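Local coordinates for protein D-alanyl-D-alanine carboxypeptidase (Vibrio cholerae, PDB 5TR7) that probably removes the terminal D-alanine from peptidoglycan precursor peptides as a penicillin-binding serine carboxypeptidase of the S11 family, at residues 37-51 / 117-130. Sequence-based numbering, arbitrary orientation.
Sequences TKMMTSYVIGQEVKR and FVDLMNAWASSLGM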
ATOM      1  N   THR A  37      -2.013   4.998   0.724  1.00 53.90           N
ATOM      2  CA  THR A  37      -2.305   5.179   2.154  1.00 58.18           C
ATOM      3  C   THR A  37      -2.708   3.829   2.806  1.00 53.63           C
ATOM      4  O   THR A  37      -2.505   3.609   3.992  1.00 54.65           O
ATOM      5  CB  THR A  37      -3.492   6.164   2.305  1.00 57.27           C
ATOM      6  OG1 THR A  37      -3.099   7.446   1.825  1.00 61.65           O
ATOM      7  CG2 THR A  37      -3.938   6.312   3.743  1.00 57.45           C
ATOM      8  N   LYS A  38      -3.224   2.918   1.987  1.00 55.86           N
ATOM      9  CA  LYS A  38      -3.645   1.596   2.472  1.00 50.83           C
ATOM     10  C   LYS A  38      -2.500   0.790   2.989  1.00 56.97           C
ATOM     11  O   LYS A  38      -2.689  -0.106   3.836  1.00 56.43           O
ATOM     12  CB  LYS A  38      -4.453   0.850   1.464  1.00 48.56           C
ATOM     13  CG  LYS A  38      -5.755   1.586   1.087  1.00 53.88           C
ATOM     14  CD  LYS A  38      -6.646   0.802   0.123  1.00 57.27           C
ATOM     15  CE  LYS A  38      -7.968   1.517  -0.154  1.00 63.99           C
ATOM     16  NZ  LYS A  38      -7.813   2.670  -1.053  1.00 70.30           N
ATOM     17  N   MET A  39      -1.291   1.093   2.526  1.00 55.12           N
ATOM     18  CA  MET A  39      -0.126   0.410   3.097  1.00 49.60           C
ATOM     19  C   MET A  39       0.014   0.765   4.577  1.00 53.56           C
ATOM     20  O   MET A  39       0.388  -0.103   5.415  1.00 43.49           O
ATOM     21  CB  MET A  39       1.162   0.813   2.383  1.00 50.71           C
ATOM     22  CG  MET A  39       1.278   0.239   0.949  1.00 54.86           C
ATOM     23  SD  MET A  39       2.893   0.489   0.290  1.00 60.90           S
ATOM     24  CE  MET A  39       3.213   2.207   0.288  1.00 64.57           C
ATOM     25  N   MET A  40      -0.301   2.015   4.924  1.00 48.40           N
ATOM     26  CA  MET A  40      -0.131   2.415   6.337  1.00 49.63           C
ATOM     27  C   MET A  40      -1.234   1.743   7.150  1.00 51.75           C
ATOM     28  O   MET A  40      -1.025   1.286   8.257  1.00 56.20           O
ATOM     29  CB  MET A  40      -0.111   3.935   6.539  1.00 52.74           C
ATOM     30  CG  MET A  40      -0.008   4.292   8.051  1.00 57.17           C
ATOM     31  SD  MET A  40       1.488   3.647   8.900  1.00 58.95           S
ATOM     32  CE  MET A  40       2.507   4.879   8.044  1.00 61.98           C
ATOM     33  N   THR A  41      -2.416   1.658   6.571  1.00 54.79           N
ATOM     34  CA  THR A  41      -3.549   1.026   7.252  1.00 54.83           C
ATOM     35  C   THR A  41      -3.245  -0.437   7.537  1.00 50.46           C
ATOM     36  O   THR A  41      -3.445  -0.932   8.666  1.00 52.72           O
ATOM     37  CB  THR A  41      -4.813   1.190   6.406  1.00 56.40           C
ATOM     38  OG1 THR A  41      -5.162   2.588   6.374  1.00 57.21           O
ATOM     39  CG2 THR A  41      -5.979   0.403   6.968  1.00 51.88           C
ATOM     40  N   SER A  42      -2.715  -1.123   6.538  1.00 53.01           N
ATOM     41  CA  SER A  42      -2.393  -2.544   6.710  1.00 49.15           C
ATOM     42  C   SER A  42      -1.210  -2.680   7.682  1.00 58.33           C
ATOM     43  O   SER A  42      -1.088  -3.711   8.338  1.00 47.78           O
ATOM     44  CB  SER A  42      -2.075  -3.237   5.413  1.00 48.79           C
ATOM     45  OG  SER A  42      -0.738  -2.967   5.055  1.00 62.74           O
ATOM     46  N   TYR A  43      -0.334  -1.674   7.749  1.00 60.94           N
ATOM     47  CA  TYR A  43       0.805  -1.746   8.651  1.00 53.01           C
ATOM     48  C   TYR A  43       0.271  -1.745  10.080  1.00 57.05           C
ATOM     49  O   TYR A  43       0.658  -2.597  10.899  1.00 53.04           O
ATOM     50  CB  TYR A  43       1.836  -0.612   8.413  1.00 53.20           C
ATOM     51  CG  TYR A  43       3.061  -0.722   9.328  1.00 55.11           C
ATOM     52  CD1 TYR A  43       3.035  -0.182  10.590  1.00 48.73           C
ATOM     53  CD2 TYR A  43       4.231  -1.393   8.932  1.00 49.86           C
ATOM     54  CE1 TYR A  43       4.096  -0.356  11.465  1.00 54.11           C
ATOM     55  CE2 TYR A  43       5.319  -1.525   9.798  1.00 52.38           C
ATOM     56  CZ  TYR A  43       5.250  -1.021  11.067  1.00 50.98           C
ATOM     57  OH  TYR A  43       6.298  -1.166  11.921  1.00 55.98           O
ATOM     58  N   VAL A  44      -0.607  -0.794  10.398  1.00 57.63           N
ATOM     59  CA  VAL A  44      -1.190  -0.727  11.744  1.00 55.08           C
ATOM     60  C   VAL A  44      -1.957  -2.013  12.073  1.00 54.31           C
ATOM     61  O   VAL A  44      -1.795  -2.606  13.145  1.00 53.98           O
ATOM     62  CB  VAL A  44      -2.129   0.500  11.908  1.00 57.00           C
ATOM     63  CG1 VAL A  44      -2.725   0.543  13.314  1.00 55.87           C
ATOM     64  CG2 VAL A  44      -1.362   1.796  11.652  1.00 56.37           C
ATOM     65  N   ILE A  45      -2.760  -2.483  11.117  1.00 55.41           N
ATOM     66  CA  ILE A  45      -3.491  -3.756  11.315  1.00 54.15           C
ATOM     67  C   ILE A  45      -2.496  -4.911  11.615  1.00 52.40           C
ATOM     68  O   ILE A  45      -2.701  -5.716  12.490  1.00 51.47           O
ATOM     69  CB  ILE A  45      -4.343  -4.076  10.093  1.00 54.29           C
ATOM     70  CG1 ILE A  45      -5.484  -3.062   9.982  1.00 52.24           C
ATOM     71  CG2 ILE A  45      -4.878  -5.503  10.124  1.00 52.64           C
ATOM     72  CD1 ILE A  45      -6.164  -3.134   8.591  1.00 51.52           C
ATOM     73  N   GLY A  46      -1.385  -4.943  10.918  1.00 51.95           N
ATOM     74  CA  GLY A  46      -0.364  -6.000  11.090  1.00 50.05           C
ATOM     75  C   GLY A  46       0.217  -5.946  12.497  1.00 52.68           C
ATOM     76  O   GLY A  46       0.374  -6.980  13.171  1.00 51.37           O
ATOM     77  N   GLN A  47       0.480  -4.741  12.975  1.00 54.21           N
ATOM     78  CA  GLN A  47       0.982  -4.640  14.328  1.00 52.11           C
ATOM     79  C   GLN A  47      -0.030  -5.107  15.342  1.00 51.50           C
ATOM     80  O   GLN A  47       0.335  -5.827  16.291  1.00 63.56           O
ATOM     81  CB  GLN A  47       1.451  -3.237  14.616  1.00 53.67           C
ATOM     82  CG  GLN A  47       2.763  -2.861  13.889  1.00 59.70           C
ATOM     83  CD  GLN A  47       3.974  -3.497  14.503  1.00 58.43           C
ATOM     84  OE1 GLN A  47       3.843  -4.284  15.404  1.00 61.19           O
ATOM     85  NE2 GLN A  47       5.160  -3.123  14.057  1.00 60.29           N
ATOM     86  N   GLU A  48      -1.314  -4.765  15.136  1.00 55.82           N
ATOM     87  CA  GLU A  48      -2.347  -5.165  16.069  1.00 54.95           C
ATOM     88  C   GLU A  48      -2.514  -6.662  16.097  1.00 52.81           C
ATOM     89  O   GLU A  48      -2.746  -7.230  17.164  1.00 55.85           O
ATOM     90  CB  GLU A  48      -3.699  -4.477  15.791  1.00 60.51           C
ATOM     91  CG  GLU A  48      -3.698  -2.966  15.926  1.00 65.16           C
ATOM     92  CD  GLU A  48      -3.402  -2.497  17.341  1.00 74.90           C
ATOM     93  OE1 GLU A  48      -3.935  -3.051  18.310  1.00 88.06           O
ATOM     94  OE2 GLU A  48      -2.632  -1.553  17.497  1.00 77.08           O
ATOM     95  N   VAL A  49      -2.438  -7.305  14.936  1.00 51.23           N
ATOM     96  CA  VAL A  49      -2.525  -8.787  14.848  1.00 49.03           C
ATOM     97  C   VAL A  49      -1.318  -9.415  15.540  1.00 50.44           C
ATOM     98  O   VAL A  49      -1.488 -10.302  16.328  1.00 59.24           O
ATOM     99  CB  VAL A  49      -2.530  -9.256  13.381  1.00 55.70           C
ATOM    100  CG1 VAL A  49      -2.387 -10.782  13.281  1.00 49.87           C
ATOM    101  CG2 VAL A  49      -3.785  -8.726  12.652  1.00 55.87           C
ATOM    102  N   LYS A  50      -0.090  -8.933  15.302  1.00 57.06           N
ATOM    103  CA  LYS A  50       1.072  -9.529  15.959  1.00 58.80           C
ATOM    104  C   LYS A  50       1.014  -9.443  17.441  1.00 61.37           C
ATOM    105  O   LYS A  50       1.423 -10.366  18.107  1.00 61.12           O
ATOM    106  CB  LYS A  50       2.372  -8.828  15.657  1.00 68.16           C
ATOM    107  CG  LYS A  50       2.947  -9.044  14.302  1.00 71.06           C
ATOM    108  CD  LYS A  50       4.468  -8.714  14.404  1.00 78.77           C
ATOM    109  CE  LYS A  50       4.714  -7.311  14.959  1.00 73.53           C
ATOM    110  NZ  LYS A  50       6.070  -6.895  14.621  1.00 71.00           N
ATOM    111  N   ARG A  51       0.575  -8.307  17.956  1.00 63.08           N
ATOM    112  CA  ARG A  51       0.493  -8.177  19.411  1.00 64.92           C
ATOM    113  C   ARG A  51      -0.700  -8.875  20.008  1.00 63.93           C
ATOM    114  O   ARG A  51      -0.852  -8.854  21.197  1.00 62.71           O
ATOM    115  CB  ARG A  51       0.443  -6.689  19.733  1.00 74.84           C
ATOM    116  CG  ARG A  51       1.695  -6.015  19.211  1.00 85.96           C
ATOM    117  CD  ARG A  51       1.495  -4.526  19.283  1.00101.79           C
ATOM    118  NE  ARG A  51       2.741  -3.790  19.247  1.00114.17           N
ATOM    119  CZ  ARG A  51       2.817  -2.461  19.287  1.00126.85           C
ATOM    120  NH1 ARG A  51       1.703  -1.718  19.351  1.00127.48           N
ATOM    121  NH2 ARG A  51       4.013  -1.878  19.272  1.00131.47           N
ATOM    122  N   PHE A 117      -8.072   5.838  14.672  1.00 73.11           N
ATOM    123  CA  PHE A 117      -7.207   4.934  13.840  1.00 61.26           C
ATOM    124  C   PHE A 117      -6.163   5.777  13.146  1.00 64.08           C
ATOM    125  O   PHE A 117      -4.988   5.417  13.121  1.00 68.52           O
ATOM    126  CB  PHE A 117      -7.992   4.092  12.863  1.00 64.17           C
ATOM    127  CG  PHE A 117      -7.157   3.112  12.085  1.00 60.85           C
ATOM    128  CD1 PHE A 117      -6.828   1.896  12.622  1.00 59.48           C
ATOM    129  CD2 PHE A 117      -6.682   3.430  10.810  1.00 59.13           C
ATOM    130  CE1 PHE A 117      -6.056   0.966  11.884  1.00 60.10           C
ATOM    131  CE2 PHE A 117      -5.895   2.552  10.103  1.00 56.76           C
ATOM    132  CZ  PHE A 117      -5.621   1.288  10.621  1.00 57.46           C
ATOM    133  N   VAL A 118      -6.578   6.943  12.681  1.00 68.02           N
ATOM    134  CA  VAL A 118      -5.661   7.905  12.038  1.00 67.07           C
ATOM    135  C   VAL A 118      -4.565   8.359  13.043  1.00 72.23           C
ATOM    136  O   VAL A 118      -3.409   8.524  12.680  1.00 67.26           O
ATOM    137  CB  VAL A 118      -6.407   9.074  11.391  1.00 69.32           C
ATOM    138  CG1 VAL A 118      -5.427  10.050  10.832  1.00 72.21           C
ATOM    139  CG2 VAL A 118      -7.294   8.606  10.254  1.00 69.63           C
ATOM    140  N   ASP A 119      -4.927   8.546  14.297  1.00 66.02           N
ATOM    141  CA  ASP A 119      -3.897   8.867  15.328  1.00 70.60           C
ATOM    142  C   ASP A 119      -2.852   7.751  15.342  1.00 66.24           C
ATOM    143  O   ASP A 119      -1.658   8.004  15.284  1.00 74.72           O
ATOM    144  CB  ASP A 119      -4.519   9.012  16.750  1.00 74.07           C
ATOM    145  CG  ASP A 119      -5.436  10.222  16.887  1.00 82.71           C
ATOM    146  OD1 ASP A 119      -5.378  11.089  15.995  1.00 80.54           O
ATOM    147  OD2 ASP A 119      -6.160  10.373  17.918  1.00 87.83           O
ATOM    148  N   LEU A 120      -3.269   6.494  15.406  1.00 68.11           N
ATOM    149  CA  LEU A 120      -2.263   5.417  15.367  1.00 65.99           C
ATOM    150  C   LEU A 120      -1.449   5.458  14.046  1.00 66.37           C
ATOM    151  O   LEU A 120      -0.223   5.251  14.075  1.00 59.74           O
ATOM    152  CB  LEU A 120      -2.874   4.036  15.423  1.00 69.32           C
ATOM    153  CG  LEU A 120      -3.731   3.747  16.649  1.00 67.90           C
ATOM    154  CD1 LEU A 120      -4.348   2.380  16.381  1.00 70.02           C
ATOM    155  CD2 LEU A 120      -2.943   3.804  17.958  1.00 66.86           C
ATOM    156  N   MET A 121      -2.104   5.740  12.908  1.00 58.37           N
ATOM    157  CA  MET A 121      -1.379   5.799  11.655  1.00 58.76           C
ATOM    158  C   MET A 121      -0.241   6.795  11.717  1.00 54.89           C
ATOM    159  O   MET A 121       0.873   6.465  11.359  1.00 61.19           O
ATOM    160  CB  MET A 121      -2.268   6.156  10.446  1.00 58.70           C
ATOM    161  CG  MET A 121      -3.394   5.191  10.108  1.00 61.63           C
ATOM    162  SD  MET A 121      -4.591   5.829   8.896  1.00 62.28           S
ATOM    163  CE  MET A 121      -3.686   5.666   7.375  1.00 52.02           C
ATOM    164  N   ASN A 122      -0.497   8.012  12.157  1.00 62.61           N
ATOM    165  CA  ASN A 122       0.558   9.038  12.252  1.00 60.81           C
ATOM    166  C   ASN A 122       1.569   8.744  13.319  1.00 62.09           C
ATOM    167  O   ASN A 122       2.725   9.162  13.194  1.00 63.33           O
ATOM    168  CB  ASN A 122      -0.043  10.447  12.470  1.00 66.61           C
ATOM    169  CG  ASN A 122      -0.863  10.914  11.254  1.00 76.02           C
ATOM    170  OD1 ASN A 122      -0.393  10.856  10.093  1.00 67.70           O
ATOM    171  ND2 ASN A 122      -2.117  11.326  11.498  1.00 74.74           N
ATOM    172  N   ALA A 123       1.177   8.107  14.407  1.00 63.50           N
ATOM    173  CA  ALA A 123       2.184   7.778  15.437  1.00 64.44           C
ATOM    174  C   ALA A 123       3.128   6.726  14.828  1.00 69.43           C
ATOM    175  O   ALA A 123       4.349   6.820  14.948  1.00 74.95           O
ATOM    176  CB  ALA A 123       1.548   7.244  16.707  1.00 71.64           C
ATOM    177  N   TRP A 124       2.582   5.753  14.102  1.00 68.12           N
ATOM    178  CA  TRP A 124       3.492   4.779  13.458  1.00 58.74           C
ATOM    179  C   TRP A 124       4.357   5.407  12.374  1.00 58.09           C
ATOM    180  O   TRP A 124       5.556   5.104  12.270  1.00 57.23           O
ATOM    181  CB  TRP A 124       2.785   3.574  12.909  1.00 56.50           C
ATOM    182  CG  TRP A 124       2.463   2.546  13.955  1.00 58.39           C
ATOM    183  CD1 TRP A 124       1.245   2.295  14.502  1.00 57.58           C
ATOM    184  CD2 TRP A 124       3.381   1.631  14.583  1.00 54.84           C
ATOM    185  NE1 TRP A 124       1.348   1.317  15.433  1.00 57.32           N
ATOM    186  CE2 TRP A 124       2.634   0.841  15.460  1.00 55.99           C
ATOM    187  CE3 TRP A 124       4.763   1.395  14.476  1.00 58.07           C
ATOM    188  CZ2 TRP A 124       3.225  -0.158  16.274  1.00 55.27           C
ATOM    189  CZ3 TRP A 124       5.342   0.377  15.271  1.00 56.85           C
ATOM    190  CH2 TRP A 124       4.564  -0.368  16.141  1.00 53.31           C
ATOM    191  N   ALA A 125       3.779   6.308  11.597  1.00 58.25           N
ATOM    192  CA  ALA A 125       4.517   6.973  10.524  1.00 63.88           C
ATOM    193  C   ALA A 125       5.715   7.700  11.132  1.00 68.09           C
ATOM    194  O   ALA A 125       6.856   7.638  10.640  1.00 65.52           O
ATOM    195  CB  ALA A 125       3.611   7.970   9.814  1.00 64.15           C
ATOM    196  N   SER A 126       5.467   8.335  12.260  1.00 61.94           N
ATOM    197  CA  SER A 126       6.549   9.045  12.912  1.00 64.28           C
ATOM    198  C   SER A 126       7.664   8.089  13.412  1.00 60.92           C
ATOM    199  O   SER A 126       8.839   8.312  13.184  1.00 60.44           O
ATOM    200  CB  SER A 126       5.990   9.828  14.075  1.00 63.00           C
ATOM    201  OG  SER A 126       7.005  10.530  14.598  1.00 64.95           O
ATOM    202  N   SER A 127       7.294   6.994  14.047  1.00 64.82           N
ATOM    203  CA  SER A 127       8.282   6.079  14.566  1.00 64.16           C
ATOM    204  C   SER A 127       9.019   5.352  13.433  1.00 63.20           C
ATOM    205  O   SER A 127      10.053   4.740  13.653  1.00 61.12           O
ATOM    206  CB  SER A 127       7.603   5.135  15.552  1.00 72.02           C
ATOM    207  OG  SER A 127       6.878   4.185  14.851  1.00100.83           O
ATOM    208  N   LEU A 128       8.457   5.356  12.224  1.00 57.91           N
ATOM    209  CA  LEU A 128       9.141   4.758  11.102  1.00 54.70           C
ATOM    210  C   LEU A 128      10.050   5.778  10.392  1.00 58.46           C
ATOM    211  O   LEU A 128      10.723   5.377   9.486  1.00 60.35           O
ATOM    212  CB  LEU A 128       8.171   4.197  10.095  1.00 56.65           C
ATOM    213  CG  LEU A 128       7.318   2.993  10.528  1.00 59.55           C
ATOM    214  CD1 LEU A 128       6.267   2.614   9.507  1.00 56.82           C
ATOM    215  CD2 LEU A 128       8.137   1.784  10.940  1.00 55.48           C
ATOM    216  N   GLY A 129      10.081   7.069  10.770  1.00 60.23           N
ATOM    217  CA  GLY A 129      10.949   8.030  10.053  1.00 63.15           C
ATOM    218  C   GLY A 129      10.331   8.651   8.785  1.00 58.15           C
ATOM    219  O   GLY A 129      10.996   9.229   7.949  1.00 60.38           O
ATOM    220  N   MET A 130       9.017   8.581   8.695  1.00 57.20           N
ATOM    221  CA  MET A 130       8.272   9.204   7.600  1.00 60.31           C
ATOM    222  C   MET A 130       7.990  10.665   8.039  1.00 63.04           C
ATOM    223  O   MET A 130       6.855  11.060   8.235  1.00 58.42           O
ATOM    224  CB  MET A 130       6.978   8.426   7.345  1.00 59.19           C
ATOM    225  CG  MET A 130       7.248   6.941   7.027  1.00 57.49           C
ATOM    226  SD  MET A 130       5.747   6.005   6.927  1.00 62.91           S
ATOM    227  CE  MET A 130       4.843   6.728   5.559  1.00 52.85           C
TER
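Trp124 receives both Tyr43 and Gln47 on one face of its indole: the tyrosine presents its edge in an offset edge-to-face pair (centroids 5.4 Å apart, planes at 67°), and Gln47 CG makes a CH-pi contact 4.0 Å from the centroid of the six-membered ring of Trp124. The Arg51 guanidinium turns a face to the indole's edge (Arg51 NH2 to Trp124 CH2 3.5 Å). Leu128 CD1 sits almost centrally over a face of the Tyr43 ring. The Phe117 ring has Thr41 O at its edge, near its plane, while Val44 CG1 approaches obliquely. Gln47 NE2 donates to Tyr43 OH (3.1 Å) with the acceptor in its amide plane; bending at chi2 (-75°) carries the amide past the indole rim, beside CH2 of Trp124. Asp163 also bonds that hydroxyl. Nearer the crossing, two knobs interlock: Val44 sits among Phe117, Leu120, Met121 and Trp124, and Met121 in a hole of helix 37-50. Met40, bent at chi2 and chi3, meets Met130 tip to tip (Met40 CE to Met130 SD 3.6 Å). The axes of 37-50 and 117-127 cross at 93°, 9.7 Å apart at closest approach, and no hydrogen bond spans them. Cohesion between helix 114-127 and the helix carrying Lys38, the predicted proton acceptor of the SxxK motif, therefore rests on van der Waals, aromatic and CH-pi contacts, some made by polar side chains, with polar ends such as Thr41 OG1, bonded to Ser138 O, satisfied elsewhere.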